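Local atomic coordinates of [PSI+] inducibility protein 3 (Saccharomyces cerevisiae, PDB entry 1ZX6), a protein that promotes, when overproduced, de novo induction of the [PSI+] prion form of SUP35, and binds LAS17 and RSP5. Residues A[3-11]-A[48-58]; A[17-28]-A[40-49]. All coordinates share one frame; numbering follows the deposited sequence.

How the contacts relate
Strand 4-7 opens the SH3 domain, and the chain runs on through residues 8-11 into a long loop. Residues 17-25 lead to strand 26-32, which pairs with strand 37-42. Contact 2 closes the loop between 17-28 and 40-49. Strand 45-50 follows, then a 3-10 turn at 51-53 and strand 54-56. There contact 1 closes the outer loop by bringing 48-58 back to 3-11. Contact 2 is therefore nested inside contact 1. Both share Ile48 and Phe49. They also meet where the backbone of Ala7 probably bonds to Gly24 and Asp25. Together they tie both chain ends, the central hairpin and the loop before it into one small barrel.

Contact 1. Residues A[3-11]-A[48-58]; sequences EYVEALYQF and IFPANYVKPAF
Tyr4 and Phe58 open a series of backbone bonds joining the two ends of the SH3 domain. Tyr4 N gives a nearly straight bond to the terminal carboxylate, at Phe58 OXT (2.7 Å). Tyr4 O is gripped twice, by Ala57 N and Phe58 N, both from the same face of its carbonyl plane. Glu6 and Lys55 form a hydrogen-bonded antiparallel pair, with Glu6 N 2.7 Å from Lys55 O. Leu8 N then binds Tyr53 O.

The rings of Tyr4 and Phe58 are near parallel but slid apart, and Tyr4 CB sits over the Phe58 ring face. Phe11 turns its edge to the face of Tyr53, with planes at 56°. Phe11 holds its ring trans to the backbone N (chi1 173°), and Pro50 CD lies over one face, 3.6 Å from the centroid. Residues 7-11 match the ALYDY motif of SH3 domains. The positions of Tyr9, Phe11, Pro50 and Tyr53 are consistent with the proline-rich peptide site of such domains.

Among the aliphatic groups, Val5 CG2 meets Val54 CG2 at 3.9 Å. Leu8 crosses the Lys55 chain at about a right angle. Glu6 runs alongside Lys55, yet Glu6 OE1 and Lys55 NZ stay 4.1 Å apart, beyond a salt bridge. A water links Glu6 OE1 to Pro56 O.

Strand 4-7 lies between strands 54-56 and 26-32. Val5 also packs on Val27, and Phe49 reaches Tyr38 of strand 37-42.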
loop_
_atom_site.group_PDB
_atom_site.type_symbol
_atom_site.label_atom_id
_atom_site.label_comp_id
_atom_site.label_asym_id
_atom_site.label_seq_id
_atom_site.Cartn_x
_atom_site.Cartn_y
_atom_site.Cartn_z
ATOM N N GLU A 3 8.334 -1.294 9.370
ATOM C CA GLU A 3 8.261 -0.131 8.426
ATOM C C GLU A 3 6.831 0.184 8.036
ATOM O O GLU A 3 6.094 -0.731 7.646
ATOM C CB GLU A 3 8.978 -0.432 7.124
ATOM C CG GLU A 3 10.449 -0.739 7.222
ATOM C CD GLU A 3 11.144 -0.566 5.875
ATOM O OE1 GLU A 3 10.589 0.140 4.995
ATOM O OE2 GLU A 3 12.249 -1.138 5.701
ATOM N N TYR A 4 6.481 1.472 8.097
ATOM C CA TYR A 4 5.157 1.954 7.680
ATOM C C TYR A 4 5.301 3.059 6.653
ATOM O O TYR A 4 6.229 3.856 6.707
ATOM C CB TYR A 4 4.348 2.493 8.867
ATOM C CG TYR A 4 3.708 1.411 9.719
ATOM C CD1 TYR A 4 4.478 0.647 10.555
ATOM C CD2 TYR A 4 2.334 1.192 9.700
ATOM C CE1 TYR A 4 3.922 -0.342 11.348
ATOM C CE2 TYR A 4 1.764 0.206 10.492
ATOM C CZ TYR A 4 2.566 -0.550 11.305
ATOM O OH TYR A 4 2.008 -1.542 12.095
ATOM N N VAL A 5 4.364 3.088 5.715
ATOM C CA VAL A 5 4.326 4.069 4.647
ATOM C C VAL A 5 2.964 4.762 4.687
ATOM O O VAL A 5 2.013 4.233 5.267
ATOM C CB VAL A 5 4.591 3.400 3.248
ATOM C CG1 VAL A 5 6.030 2.793 3.212
ATOM C CG2 VAL A 5 3.574 2.342 2.910
ATOM N N GLU A 6 2.869 5.912 4.043
ATOM C CA GLU A 6 1.598 6.664 4.018
ATOM C C GLU A 6 1.170 6.867 2.566
ATOM O O GLU A 6 1.954 7.354 1.748
ATOM C CB GLU A 6 1.743 8.021 4.719
ATOM C CG GLU A 6 0.442 8.832 4.723
ATOM C CD GLU A 6 0.562 10.197 5.417
ATOM O OE1 GLU A 6 1.650 10.554 5.908
ATOM O OE2 GLU A 6 -0.462 10.900 5.480
ATOM N N ALA A 7 -0.099 6.561 2.270
ATOM C CA ALA A 7 -0.670 6.785 0.925
ATOM C C ALA A 7 -0.892 8.261 0.644
ATOM O O ALA A 7 -1.403 9.019 1.502
ATOM C CB ALA A 7 -1.996 6.019 0.762
ATOM N N LEU A 8 -0.452 8.683 -0.542
ATOM C CA LEU A 8 -0.543 10.074 -0.983
ATOM C C LEU A 8 -1.648 10.255 -1.998
ATOM O O LEU A 8 -2.108 11.376 -2.219
ATOM C CB LEU A 8 0.759 10.515 -1.636
ATOM C CG LEU A 8 1.932 10.968 -0.787
ATOM C CD1 LEU A 8 3.147 11.190 -1.682
ATOM C CD2 LEU A 8 1.590 12.228 -0.025
ATOM N N TYR A 9 -2.027 9.153 -2.635
ATOM C CA TYR A 9 -2.996 9.148 -3.742
ATOM C C TYR A 9 -3.938 7.941 -3.570
ATOM O O TYR A 9 -3.572 6.931 -2.944
ATOM C CB TYR A 9 -2.279 9.021 -5.094
ATOM C CG TYR A 9 -1.103 9.945 -5.285
ATOM C CD1 TYR A 9 -1.267 11.232 -5.758
ATOM C CD2 TYR A 9 0.192 9.498 -5.029
ATOM C CE1 TYR A 9 -0.181 12.079 -5.930
ATOM C CE2 TYR A 9 1.282 10.340 -5.188
ATOM C CZ TYR A 9 1.094 11.633 -5.630
ATOM O OH TYR A 9 2.174 12.503 -5.796
ATOM N N GLN A 10 -5.141 8.072 -4.115
ATOM C CA GLN A 10 -6.190 7.032 -4.026
ATOM C C GLN A 10 -5.895 5.929 -5.043
ATOM O O GLN A 10 -5.801 6.186 -6.233
ATOM C CB GLN A 10 -7.597 7.608 -4.251
ATOM C CG GLN A 10 -8.695 6.550 -4.101
ATOM C CD GLN A 10 -10.083 7.144 -3.907
ATOM O OE1 GLN A 10 -10.246 8.157 -3.227
ATOM N NE2 GLN A 10 -11.084 6.493 -4.469
ATOM N N PHE A 11 -5.633 4.716 -4.545
ATOM C CA PHE A 11 -5.504 3.543 -5.386
ATOM C C PHE A 11 -6.815 2.749 -5.306
ATOM O O PHE A 11 -7.152 2.216 -4.257
ATOM C CB PHE A 11 -4.302 2.702 -4.931
ATOM C CG PHE A 11 -4.199 1.408 -5.629
ATOM C CD1 PHE A 11 -4.105 1.354 -7.007
ATOM C CD2 PHE A 11 -4.162 0.217 -4.907
ATOM C CE1 PHE A 11 -4.045 0.157 -7.670
ATOM C CE2 PHE A 11 -4.076 -0.998 -5.559
ATOM C CZ PHE A 11 -4.007 -1.044 -6.927
ATOM N N ILE A 48 -1.571 -6.134 -2.257
ATOM C CA ILE A 48 -0.521 -5.469 -2.981
ATOM C C ILE A 48 -1.018 -4.168 -3.594
ATOM O O ILE A 48 -2.210 -4.009 -3.903
ATOM C CB ILE A 48 0.144 -6.399 -4.022
ATOM C CG1 ILE A 48 -0.800 -6.783 -5.153
ATOM C CG2 ILE A 48 0.692 -7.669 -3.329
ATOM C CD1 ILE A 48 -0.074 -7.511 -6.300
ATOM N N PHE A 49 -0.074 -3.264 -3.793
ATOM C CA PHE A 49 -0.382 -1.932 -4.267
ATOM C C PHE A 49 0.853 -1.362 -4.940
ATOM O O PHE A 49 1.959 -1.774 -4.600
ATOM C CB PHE A 49 -0.855 -1.029 -3.121
ATOM C CG PHE A 49 0.147 -0.857 -2.037
ATOM C CD1 PHE A 49 1.067 0.194 -2.077
ATOM C CD2 PHE A 49 0.222 -1.768 -1.012
ATOM C CE1 PHE A 49 2.043 0.346 -1.093
ATOM C CE2 PHE A 49 1.168 -1.624 -0.019
ATOM C CZ PHE A 49 2.092 -0.567 -0.057
ATOM N N PRO A 50 0.696 -0.437 -5.910
ATOM C CA PRO A 50 1.910 0.138 -6.516
ATOM C C PRO A 50 2.697 1.060 -5.572
ATOM O O PRO A 50 2.136 1.864 -4.864
ATOM C CB PRO A 50 1.376 0.895 -7.732
ATOM C CG PRO A 50 -0.147 0.468 -7.823
ATOM C CD PRO A 50 -0.527 0.190 -6.467
ATOM N N ALA A 51 4.026 0.939 -5.595
ATOM C CA ALA A 51 4.901 1.654 -4.705
ATOM C C ALA A 51 4.831 3.163 -4.830
ATOM O O ALA A 51 5.010 3.859 -3.830
ATOM C CB ALA A 51 6.354 1.196 -4.941
ATOM N N ASN A 52 4.500 3.685 -6.018
ATOM C CA ASN A 52 4.481 5.133 -6.201
ATOM C C ASN A 52 3.212 5.839 -5.646
ATOM O O ASN A 52 3.105 7.066 -5.746
ATOM C CB ASN A 52 4.737 5.520 -7.670
ATOM C CG ASN A 52 3.601 5.130 -8.617
ATOM O OD1 ASN A 52 2.740 4.328 -8.269
ATOM N ND2 ASN A 52 3.598 5.722 -9.834
ATOM N N TYR A 53 2.291 5.081 -5.046
ATOM C CA TYR A 53 1.145 5.651 -4.310
ATOM C C TYR A 53 1.494 6.133 -2.888
ATOM O O TYR A 53 0.688 6.797 -2.240
ATOM C CB TYR A 53 -0.022 4.629 -4.260
ATOM C CG TYR A 53 -0.806 4.588 -5.533
ATOM C CD1 TYR A 53 -1.983 5.344 -5.681
ATOM C CD2 TYR A 53 -0.371 3.847 -6.625
ATOM C CE1 TYR A 53 -2.662 5.344 -6.844
ATOM C CE2 TYR A 53 -1.064 3.865 -7.827
ATOM C CZ TYR A 53 -2.229 4.593 -7.911
ATOM O OH TYR A 53 -2.928 4.638 -9.085
ATOM N N VAL A 54 2.680 5.765 -2.383
ATOM C CA VAL A 54 3.033 6.018 -0.978
ATOM C C VAL A 54 4.369 6.722 -0.753
ATOM O O VAL A 54 5.219 6.746 -1.644
ATOM C CB VAL A 54 3.093 4.682 -0.156
ATOM C CG1 VAL A 54 1.762 3.953 -0.219
ATOM C CG2 VAL A 54 4.213 3.782 -0.634
ATOM N N LYS A 55 4.536 7.275 0.461
ATOM C CA LYS A 55 5.789 7.860 0.939
ATOM C C LYS A 55 6.145 7.253 2.307
ATOM O O LYS A 55 5.287 6.609 2.946
ATOM C CB LYS A 55 5.683 9.390 1.061
ATOM C CG LYS A 55 4.561 9.886 1.987
ATOM C CD LYS A 55 4.708 11.356 2.334
ATOM C CE LYS A 55 3.685 11.796 3.392
ATOM N NZ LYS A 55 3.887 13.224 3.786
ATOM N N PRO A 56 7.400 7.435 2.750
ATOM C CA PRO A 56 7.791 6.936 4.072
ATOM C C PRO A 56 6.960 7.566 5.191
ATOM O O PRO A 56 6.498 8.714 5.075
ATOM C CB PRO A 56 9.269 7.344 4.192
ATOM C CG PRO A 56 9.725 7.475 2.811
ATOM C CD PRO A 56 8.541 8.077 2.078
ATOM N N ALA A 57 6.732 6.793 6.246
ATOM C CA ALA A 57 6.091 7.314 7.444
ATOM C C ALA A 57 6.969 7.050 8.662
ATOM O O ALA A 57 7.389 7.978 9.340
ATOM C CB ALA A 57 4.710 6.700 7.636
ATOM N N PHE A 58 7.251 5.773 8.936
ATOM C CA PHE A 58 8.150 5.403 10.027
ATOM C C PHE A 58 8.617 3.965 9.958
ATOM O O PHE A 58 9.361 3.528 10.851
ATOM C CB PHE A 58 7.557 5.704 11.408
ATOM C CG PHE A 58 6.224 5.055 11.661
ATOM C CD1 PHE A 58 6.154 3.835 12.307
ATOM C CD2 PHE A 58 5.047 5.687 11.306
ATOM C CE1 PHE A 58 4.932 3.239 12.576
ATOM C CE2 PHE A 58 3.819 5.083 11.567
ATOM C CZ PHE A 58 3.777 3.857 12.208
ATOM O OXT PHE A 58 8.367 3.261 8.982
HETATM O O HOH W 1 4.056 10.090 6.385
#

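Contact 2. Residues A[17-28]-A[40-49]; sequences GDLGLKPGDKVQ and GSCNGRTGIF
Arg45 NH1 donates to Gly20 O at 3.0 Å, nearly straight at 172°. This joins the distal hairpin of the SH3 barrel to residues 17-21, the returning arm of the RT loop. The acceptor lies in the guanidinium plane, but NH1 is tilted 30° from the carbonyl plane. A bend at chi3 (-61°) brings Arg45 NH1 to 3.4 Å from Leu19 CD1, the two side chains crossing at about a right angle. A water accepts from both Arg45 NH1 and Gly20 N. Asp25 OD2 stays 4.5 Å from Arg45 NH2; it instead accepts from Lys22 N, across the type II turn 22-25.

Backbone bonds hold the segments at two places. Ile48 N reaches Gly17 O, and Leu19 N reaches Ile48 O at 2.8 Å. Gly47 lets the backbones come close: its CA is 3.1 Å from Gly17 O. Gln28 and Ser41 form an antiparallel hydrogen-bonded pair in the hairpin of strands 26-32 and 37-42. The distal turn, type I' from Cys42 to Arg45, joins strand 37-42 to strand 45-50.

Leu19 packs against the backbone of Gly40 and Gly47 and the Phe49 ring. The branches part: CD1 goes to Arg45, while CD2 goes to Gly40 and the Phe49 ring. Leu21 CD1 and Val27 CG1 also meet this ring obliquely. Leu21 crosses Phe49 at about a right angle and continues onto Ala7 and Val54. On the hairpin, Val27 CG2 approaches Cys42 CB at 4.1 Å. Leu19 O is buried without a polar partner, and Phe49 CB lies 3.7 Å from that oxygen.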
loop_
_atom_site.group_PDB
_atom_site.type_symbol
_atom_site.label_atom_id
_atom_site.label_comp_id
_atom_site.label_asym_id
_atom_site.label_seq_id
_atom_site.Cartn_x
_atom_site.Cartn_y
_atom_site.Cartn_z
ATOM N N GLY A 17 -6.775 -9.460 -4.261
ATOM C CA GLY A 17 -5.406 -9.414 -3.747
ATOM C C GLY A 17 -4.788 -8.017 -3.754
ATOM O O GLY A 17 -3.706 -7.814 -3.202
ATOM N N ASP A 18 -5.464 -7.062 -4.382
ATOM C CA ASP A 18 -5.041 -5.662 -4.352
ATOM C C ASP A 18 -5.459 -5.064 -3.021
ATOM O O ASP A 18 -6.598 -5.304 -2.573
ATOM C CB ASP A 18 -5.784 -4.828 -5.404
ATOM C CG ASP A 18 -5.347 -5.075 -6.834
ATOM O OD1 ASP A 18 -4.383 -5.815 -7.068
ATOM O OD2 ASP A 18 -6.013 -4.491 -7.740
ATOM N N LEU A 19 -4.624 -4.204 -2.468
ATOM C CA LEU A 19 -4.917 -3.439 -1.253
ATOM C C LEU A 19 -5.277 -2.009 -1.666
ATOM O O LEU A 19 -4.405 -1.192 -2.009
ATOM C CB LEU A 19 -3.687 -3.430 -0.339
ATOM C CG LEU A 19 -3.786 -2.613 0.982
ATOM C CD1 LEU A 19 -4.827 -3.206 1.896
ATOM C CD2 LEU A 19 -2.424 -2.520 1.685
ATOM N N GLY A 20 -6.562 -1.699 -1.608
ATOM C CA GLY A 20 -7.027 -0.354 -1.895
ATOM C C GLY A 20 -6.454 0.631 -0.893
ATOM O O GLY A 20 -6.191 0.273 0.277
ATOM N N LEU A 21 -6.249 1.867 -1.341
ATOM C CA LEU A 21 -5.619 2.913 -0.538
ATOM C C LEU A 21 -6.374 4.248 -0.687
ATOM O O LEU A 21 -6.796 4.603 -1.781
ATOM C CB LEU A 21 -4.150 3.121 -0.955
ATOM C CG LEU A 21 -3.132 1.984 -0.939
ATOM C CD1 LEU A 21 -1.826 2.473 -1.584
ATOM C CD2 LEU A 21 -2.888 1.467 0.468
ATOM N N LYS A 22 -6.529 4.977 0.402
ATOM C CA LYS A 22 -7.079 6.346 0.319
ATOM C C LYS A 22 -5.962 7.238 0.842
ATOM O O LYS A 22 -5.210 6.831 1.702
ATOM C CB LYS A 22 -8.362 6.508 1.128
ATOM C CG LYS A 22 -9.527 5.668 0.569
ATOM C CD LYS A 22 -10.895 6.283 0.792
ATOM C CE LYS A 22 -11.237 7.333 -0.251
ATOM N NZ LYS A 22 -12.667 7.766 -0.169
ATOM N N PRO A 23 -5.851 8.455 0.338
ATOM C CA PRO A 23 -4.784 9.306 0.863
ATOM C C PRO A 23 -4.845 9.490 2.377
ATOM O O PRO A 23 -5.935 9.733 2.923
ATOM C CB PRO A 23 -5.042 10.645 0.158
ATOM C CG PRO A 23 -5.806 10.286 -1.072
ATOM C CD PRO A 23 -6.670 9.144 -0.676
ATOM N N GLY A 24 -3.699 9.342 3.038
ATOM C CA GLY A 24 -3.597 9.450 4.479
ATOM C C GLY A 24 -3.488 8.098 5.160
ATOM O O GLY A 24 -3.098 8.036 6.320
ATOM N N ASP A 25 -3.870 7.024 4.460
ATOM C CA ASP A 25 -3.850 5.667 5.028
ATOM C C ASP A 25 -2.397 5.298 5.320
ATOM O O ASP A 25 -1.559 5.426 4.439
ATOM C CB ASP A 25 -4.355 4.606 4.030
ATOM C CG ASP A 25 -5.874 4.540 3.918
ATOM O OD1 ASP A 25 -6.578 5.140 4.756
ATOM O OD2 ASP A 25 -6.348 3.819 2.983
ATOM N N LYS A 26 -2.119 4.825 6.544
ATOM C CA LYS A 26 -0.795 4.296 6.914
ATOM C C LYS A 26 -0.823 2.775 6.834
ATOM O O LYS A 26 -1.711 2.128 7.372
ATOM C CB LYS A 26 -0.381 4.811 8.297
ATOM C CG LYS A 26 -0.222 6.360 8.314
ATOM C CD LYS A 26 -0.006 6.975 9.684
ATOM C CE LYS A 26 -1.224 6.882 10.553
ATOM N NZ LYS A 26 -2.450 7.549 10.007
ATOM N N VAL A 27 0.182 2.228 6.159
ATOM C CA VAL A 27 0.217 0.851 5.714
ATOM C C VAL A 27 1.458 0.212 6.300
ATOM O O VAL A 27 2.549 0.780 6.219
ATOM C CB VAL A 27 0.289 0.790 4.198
ATOM C CG1 VAL A 27 0.249 -0.628 3.685
ATOM C CG2 VAL A 27 -0.835 1.620 3.593
ATOM N N GLN A 28 1.293 -0.954 6.905
ATOM C CA GLN A 28 2.435 -1.724 7.372
ATOM C C GLN A 28 3.081 -2.357 6.144
ATOM O O GLN A 28 2.440 -3.113 5.446
ATOM C CB GLN A 28 2.000 -2.807 8.353
ATOM C CG GLN A 28 3.162 -3.599 8.895
ATOM C CD GLN A 28 2.773 -4.602 9.979
ATOM O OE1 GLN A 28 1.594 -4.871 10.220
ATOM N NE2 GLN A 28 3.780 -5.123 10.667
ATOM N N GLY A 40 1.452 -5.082 1.656
ATOM C CA GLY A 40 1.290 -4.451 2.967
ATOM C C GLY A 40 -0.071 -4.726 3.571
ATOM O O GLY A 40 -0.874 -5.439 2.978
ATOM N N SER A 41 -0.278 -4.181 4.765
ATOM C CA SER A 41 -1.544 -4.308 5.477
ATOM C C SER A 41 -2.003 -2.937 5.974
ATOM O O SER A 41 -1.186 -2.097 6.359
ATOM C CB SER A 41 -1.443 -5.315 6.633
ATOM O OG SER A 41 -0.595 -4.836 7.656
ATOM N N CYS A 42 -3.315 -2.726 5.949
ATOM C CA CYS A 42 -3.914 -1.469 6.384
ATOM C C CYS A 42 -5.322 -1.749 6.892
ATOM O O CYS A 42 -6.127 -2.310 6.172
ATOM C CB CYS A 42 -4.007 -0.475 5.217
ATOM S SG CYS A 42 -4.673 1.119 5.667
ATOM N N ASN A 43 -5.598 -1.342 8.119
ATOM C CA ASN A 43 -6.923 -1.451 8.690
ATOM C C ASN A 43 -7.473 -2.869 8.554
ATOM O O ASN A 43 -8.642 -3.058 8.201
ATOM C CB ASN A 43 -7.853 -0.452 7.996
ATOM C CG ASN A 43 -7.411 0.999 8.188
ATOM O OD1 ASN A 43 -6.717 1.323 9.162
ATOM N ND2 ASN A 43 -7.830 1.889 7.259
ATOM N N GLY A 44 -6.622 -3.866 8.802
ATOM C CA GLY A 44 -7.059 -5.256 8.788
ATOM C C GLY A 44 -7.036 -5.965 7.440
ATOM O O GLY A 44 -7.241 -7.167 7.390
ATOM N N ARG A 45 -6.789 -5.235 6.352
ATOM C CA ARG A 45 -6.720 -5.816 4.996
ATOM C C ARG A 45 -5.262 -6.016 4.566
ATOM O O ARG A 45 -4.415 -5.160 4.851
ATOM C CB ARG A 45 -7.411 -4.874 3.982
ATOM C CG ARG A 45 -8.919 -4.755 4.113
ATOM C CD ARG A 45 -9.459 -3.546 3.337
ATOM N NE ARG A 45 -8.890 -2.304 3.865
ATOM C CZ ARG A 45 -8.117 -1.448 3.200
ATOM N NH1 ARG A 45 -7.787 -1.637 1.922
ATOM N NH2 ARG A 45 -7.657 -0.389 3.837
ATOM N N THR A 46 -4.983 -7.094 3.827
ATOM C CA THR A 46 -3.628 -7.376 3.341
ATOM C C THR A 46 -3.683 -7.549 1.810
ATOM O O THR A 46 -4.558 -8.220 1.297
ATOM C CB THR A 46 -3.025 -8.633 3.984
ATOM O OG1 THR A 46 -2.924 -8.449 5.405
ATOM C CG2 THR A 46 -1.636 -8.955 3.411
ATOM N N GLY A 47 -2.765 -6.905 1.092
ATOM C CA GLY A 47 -2.673 -7.087 -0.345
ATOM C C GLY A 47 -1.524 -6.293 -0.938
ATOM O O GLY A 47 -0.650 -5.791 -0.207
ATOM N N ILE A 48 -1.571 -6.134 -2.257
ATOM C CA ILE A 48 -0.521 -5.469 -2.981
ATOM C C ILE A 48 -1.018 -4.168 -3.594
ATOM O O ILE A 48 -2.210 -4.009 -3.903
ATOM C CB ILE A 48 0.144 -6.399 -4.022
ATOM C CG1 ILE A 48 -0.800 -6.783 -5.153
ATOM C CG2 ILE A 48 0.692 -7.669 -3.329
ATOM C CD1 ILE A 48 -0.074 -7.511 -6.300
ATOM N N PHE A 49 -0.074 -3.264 -3.793
ATOM C CA PHE A 49 -0.382 -1.932 -4.267
ATOM C C PHE A 49 0.853 -1.362 -4.940
ATOM O O PHE A 49 1.959 -1.774 -4.600
ATOM C CB PHE A 49 -0.855 -1.029 -3.121
ATOM C CG PHE A 49 0.147 -0.857 -2.037
ATOM C CD1 PHE A 49 1.067 0.194 -2.077
ATOM C CD2 PHE A 49 0.222 -1.768 -1.012
ATOM C CE1 PHE A 49 2.043 0.346 -1.093
ATOM C CE2 PHE A 49 1.168 -1.624 -0.019
ATOM C CZ PHE A 49 2.092 -0.567 -0.057
HETATM O O HOH W 2 -6.761 -7.414 -0.097
HETATM O O HOH W 3 -8.770 -3.409 -0.457
#